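PDB 6TBL: MMS19 nucleotide excision repair protein homolog, which probably helps insert iron-sulfur clusters into proteins of DNA metabolism and genome maintenance, as a component of the cytosolic iron-sulfur assembly complex. Local coordinates for residues Cys19-Ser22 / Val23-Leu26; Leu79-Ser82 / Val83-Tyr87. One frame throughout, in Å; residues are numbered along the deposited sequence.

Contact 1. Residues Cys19-Ser22 / Val23-Leu26; sequences CPDS and VVQL
Q25 holds CG opposite its carbonyl carbon (chi1 -62°) and runs on extended from there, which carries its amide back to the carbonyl of C19 in the preceding loop, while D21 sets CG anti to its own N (chi1 -168°), which lays the carboxylate alongside V23. The two side chains illustrate how a helix start is fastened within a HEAT repeat: D21 is the N-cap of helix 22-38, and Q25 ties the preceding loop to that helix. D21 OD1 accepts from V23 N at 3.2 Å, the donor coming from above the carboxylate plane, and thereby takes up an N-H that has no earlier helical turn to bond to. Backbone bonds from Q25 N to D21 O and from L26 N to S22 O begin the regular helical pattern. C19 SG rests against V24 CB at 3.7 Å, with both V24 methyls about equally close; D21 CB touches V24 CG2, the two side chains crossing at about a right angle. Beyond the turn, L26 packs on A64, V65 and A68 of helix 63-76. At the loop end, Q25 NE2 donates to C19 O at 2.6 Å, approaching 16° off the carbonyl plane.

Contact 2. Residues Leu79-Ser82 / Val83-Tyr87; sequences LPTS and VLLPY. With K (potassium ion), chain G.
L84 folds back over the backbone of L79-T81, where the chain enters helix 81-94 at the junction of two HEAT repeats and binds a potassium ion. Its CB lies 3.9 Å from T81 O, and CG comes to 3.5 Å from P80 O. There the side chain forks: CD1 continues along the backbone to L79 O at 3.9 Å, whereas CD2 reaches L79 CB at 3.8 Å, the two leucines crossing at about a right angle. With CG opposite the carbonyl carbon (chi1 -55°), the branch is directed back toward the residues before the helix. Cut back to an alanine, the residue would probably lose the contact of CD2 with L79 CB and open a gap between L79 and L120. L79 packs in addition on P40, M43 and V47. The first turn is only weakly bonded and serves as a worked example of shared acceptors: T81 O receives L85 N nearly in line with its C=O bond and L84 N from above the carbonyl plane, while P80 O takes V83 N, likewise from above. T81 CG2 meets L85 CD2 at 3.9 Å, and both side chains also touch L120. The potassium ion sits beside the approach to the helix, bound by T77 O, by L79 O at 3.0 Å and by T81 OG1 at 2.9 Å.

In the fold
Contacts 1 and 2 are two separate helix starts in one C-terminal block of HEAT repeats, and contact 1 comes first along the chain. Their centres are about 27 Å apart, on opposite sides of the chain's centre, and the nearest atoms remain about 17 Å apart. Residues 19-26 open helix 22-38 within HEAT 2; residues 79-87 open helix 81-94, passing from HEAT 3 to HEAT 4. Helix 63-76 lies between the two in chain order and packs on the first. The first is a surface turn; the second is partly buried, and Y87 OH is hydrogen-bonded to D48 OD1. One start carries an Asp N-cap, while the other has a potassium ion bound at the residues leading into it.

Contact 1. Residues Cys19-Ser22 / Val23-Leu26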
loop_
_atom_site.group_PDB
_atom_site.type_symbol
_atom_site.label_atom_id
_atom_site.label_comp_id
_atom_site.label_asym_id
_atom_site.label_seq_id
_atom_site.Cartn_x
_atom_site.Cartn_y
_atom_site.Cartn_z
ATOM N N CYS A 19 -33.648 20.111 5.611
ATOM C CA CYS A 19 -34.390 21.107 4.847
ATOM C C CYS A 19 -33.618 21.484 3.587
ATOM O O CYS A 19 -32.420 21.775 3.666
ATOM C CB CYS A 19 -34.649 22.342 5.705
ATOM S SG CYS A 19 -35.454 23.693 4.828
ATOM N N PRO A 20 -34.255 21.485 2.413
ATOM C CA PRO A 20 -33.513 21.820 1.185
ATOM C C PRO A 20 -33.048 23.268 1.116
ATOM O O PRO A 20 -32.151 23.566 0.318
ATOM C CB PRO A 20 -34.517 21.506 0.065
ATOM C CG PRO A 20 -35.525 20.595 0.687
ATOM C CD PRO A 20 -35.620 21.019 2.122
ATOM N N ASP A 21 -33.618 24.172 1.912
ATOM C CA ASP A 21 -33.230 25.576 1.845
ATOM C C ASP A 21 -31.870 25.784 2.504
ATOM O O ASP A 21 -31.648 25.363 3.643
ATOM C CB ASP A 21 -34.289 26.452 2.518
ATOM C CG ASP A 21 -34.101 27.938 2.232
ATOM O OD1 ASP A 21 -33.075 28.320 1.629
ATOM O OD2 ASP A 21 -34.991 28.730 2.607
ATOM N N SER A 22 -30.960 26.448 1.783
ATOM C CA SER A 22 -29.611 26.653 2.301
ATOM C C SER A 22 -29.609 27.600 3.494
ATOM O O SER A 22 -28.803 27.441 4.417
ATOM C CB SER A 22 -28.698 27.182 1.194
ATOM O OG SER A 22 -29.167 28.426 0.700
ATOM N N VAL A 23 -30.502 28.590 3.492
ATOM C CA VAL A 23 -30.566 29.533 4.605
ATOM C C VAL A 23 -30.933 28.809 5.893
ATOM O O VAL A 23 -30.394 29.104 6.966
ATOM C CB VAL A 23 -31.559 30.665 4.284
ATOM C CG1 VAL A 23 -31.542 31.715 5.379
ATOM C CG2 VAL A 23 -31.234 31.281 2.934
ATOM N N VAL A 24 -31.846 27.842 5.803
ATOM C CA VAL A 24 -32.224 27.057 6.972
ATOM C C VAL A 24 -31.065 26.175 7.424
ATOM O O VAL A 24 -30.848 25.977 8.625
ATOM C CB VAL A 24 -33.488 26.232 6.665
ATOM C CG1 VAL A 24 -33.938 25.451 7.890
ATOM C CG2 VAL A 24 -34.600 27.144 6.167
ATOM N N GLN A 25 -30.292 25.642 6.474
ATOM C CA GLN A 25 -29.169 24.781 6.831
ATOM C C GLN A 25 -28.081 25.569 7.552
ATOM O O GLN A 25 -27.612 25.163 8.623
ATOM C CB GLN A 25 -28.616 24.100 5.578
ATOM C CG GLN A 25 -29.621 23.185 4.895
ATOM C CD GLN A 25 -29.175 22.745 3.516
ATOM O OE1 GLN A 25 -28.216 23.277 2.960
ATOM N NE2 GLN A 25 -29.873 21.765 2.956
ATOM N N LEU A 26 -27.670 26.704 6.982
ATOM C CA LEU A 26 -26.733 27.580 7.678
ATOM C C LEU A 26 -27.275 28.016 9.031
ATOM O O LEU A 26 -26.507 28.163 9.989
ATOM C CB LEU A 26 -26.418 28.804 6.818
ATOM C CG LEU A 26 -25.470 28.554 5.648
ATOM C CD1 LEU A 26 -25.335 29.797 4.790
ATOM C CD2 LEU A 26 -24.112 28.103 6.163
#

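Contact 2. Residues Leu79-Ser82 / Val83-Tyr87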
loop_
_atom_site.group_PDB
_atom_site.type_symbol
_atom_site.label_atom_id
_atom_site.label_comp_id
_atom_site.label_asym_id
_atom_site.label_seq_id
_atom_site.Cartn_x
_atom_site.Cartn_y
_atom_site.Cartn_z
ATOM N N LEU A 79 -17.424 15.189 21.549
ATOM C CA LEU A 79 -18.231 14.170 22.196
ATOM C C LEU A 79 -17.326 13.088 22.786
ATOM O O LEU A 79 -16.148 12.989 22.429
ATOM C CB LEU A 79 -19.215 13.558 21.197
ATOM C CG LEU A 79 -20.100 14.520 20.400
ATOM C CD1 LEU A 79 -21.162 13.759 19.630
ATOM C CD2 LEU A 79 -20.737 15.567 21.294
ATOM N N PRO A 80 -17.847 12.283 23.712
ATOM C CA PRO A 80 -17.044 11.189 24.274
ATOM C C PRO A 80 -16.478 10.284 23.188
ATOM O O PRO A 80 -17.186 9.856 22.274
ATOM C CB PRO A 80 -18.042 10.447 25.167
ATOM C CG PRO A 80 -18.998 11.501 25.595
ATOM C CD PRO A 80 -19.130 12.440 24.423
ATOM N N THR A 81 -15.179 9.993 23.300
ATOM C CA THR A 81 -14.489 9.242 22.257
ATOM C C THR A 81 -15.057 7.837 22.097
ATOM O O THR A 81 -15.084 7.304 20.982
ATOM C CB THR A 81 -12.993 9.185 22.572
ATOM O OG1 THR A 81 -12.500 10.514 22.788
ATOM C CG2 THR A 81 -12.218 8.549 21.425
ATOM N N SER A 82 -15.534 7.232 23.188
ATOM C CA SER A 82 -16.029 5.862 23.120
ATOM C C SER A 82 -17.236 5.714 22.202
ATOM O O SER A 82 -17.485 4.613 21.701
ATOM C CB SER A 82 -16.376 5.359 24.522
ATOM O OG SER A 82 -17.385 6.159 25.112
ATOM N N VAL A 83 -17.988 6.791 21.959
ATOM C CA VAL A 83 -19.159 6.717 21.088
ATOM C C VAL A 83 -18.862 7.172 19.670
ATOM O O VAL A 83 -19.699 6.959 18.776
ATOM C CB VAL A 83 -20.337 7.536 21.660
ATOM C CG1 VAL A 83 -20.492 7.260 23.144
ATOM C CG2 VAL A 83 -20.150 9.023 21.391
ATOM N N LEU A 84 -17.704 7.789 19.431
ATOM C CA LEU A 84 -17.334 8.223 18.093
ATOM C C LEU A 84 -16.557 7.164 17.328
ATOM O O LEU A 84 -16.620 7.138 16.095
ATOM C CB LEU A 84 -16.498 9.502 18.154
ATOM C CG LEU A 84 -17.096 10.684 18.909
ATOM C CD1 LEU A 84 -16.213 11.893 18.737
ATOM C CD2 LEU A 84 -18.507 10.973 18.441
ATOM N N LEU A 85 -15.842 6.284 18.034
ATOM C CA LEU A 85 -14.967 5.322 17.367
ATOM C C LEU A 85 -15.676 4.422 16.359
ATOM O O LEU A 85 -15.086 4.158 15.298
ATOM C CB LEU A 85 -14.222 4.494 18.425
ATOM C CG LEU A 85 -13.251 5.301 19.292
ATOM C CD1 LEU A 85 -12.621 4.425 20.364
ATOM C CD2 LEU A 85 -12.181 5.968 18.436
ATOM N N PRO A 86 -16.898 3.926 16.596
ATOM C CA PRO A 86 -17.578 3.144 15.548
ATOM C C PRO A 86 -17.879 3.935 14.285
ATOM O O PRO A 86 -18.251 3.327 13.274
ATOM C CB PRO A 86 -18.873 2.677 16.231
ATOM C CG PRO A 86 -19.047 3.586 17.395
ATOM C CD PRO A 86 -17.663 3.906 17.853
ATOM N N TYR A 87 -17.734 5.260 14.307
ATOM C CA TYR A 87 -17.893 6.081 13.118
ATOM C C TYR A 87 -16.571 6.565 12.544
ATOM O O TYR A 87 -16.561 7.108 11.434
ATOM C CB TYR A 87 -18.785 7.295 13.425
ATOM C CG TYR A 87 -20.181 6.927 13.867
ATOM C CD1 TYR A 87 -21.208 6.791 12.942
ATOM C CD2 TYR A 87 -20.473 6.710 15.209
ATOM C CE1 TYR A 87 -22.488 6.451 13.339
ATOM C CE2 TYR A 87 -21.751 6.370 15.616
ATOM C CZ TYR A 87 -22.754 6.241 14.675
ATOM O OH TYR A 87 -24.027 5.901 15.071
HETATM K K K G . -13.121 13.262 22.341
#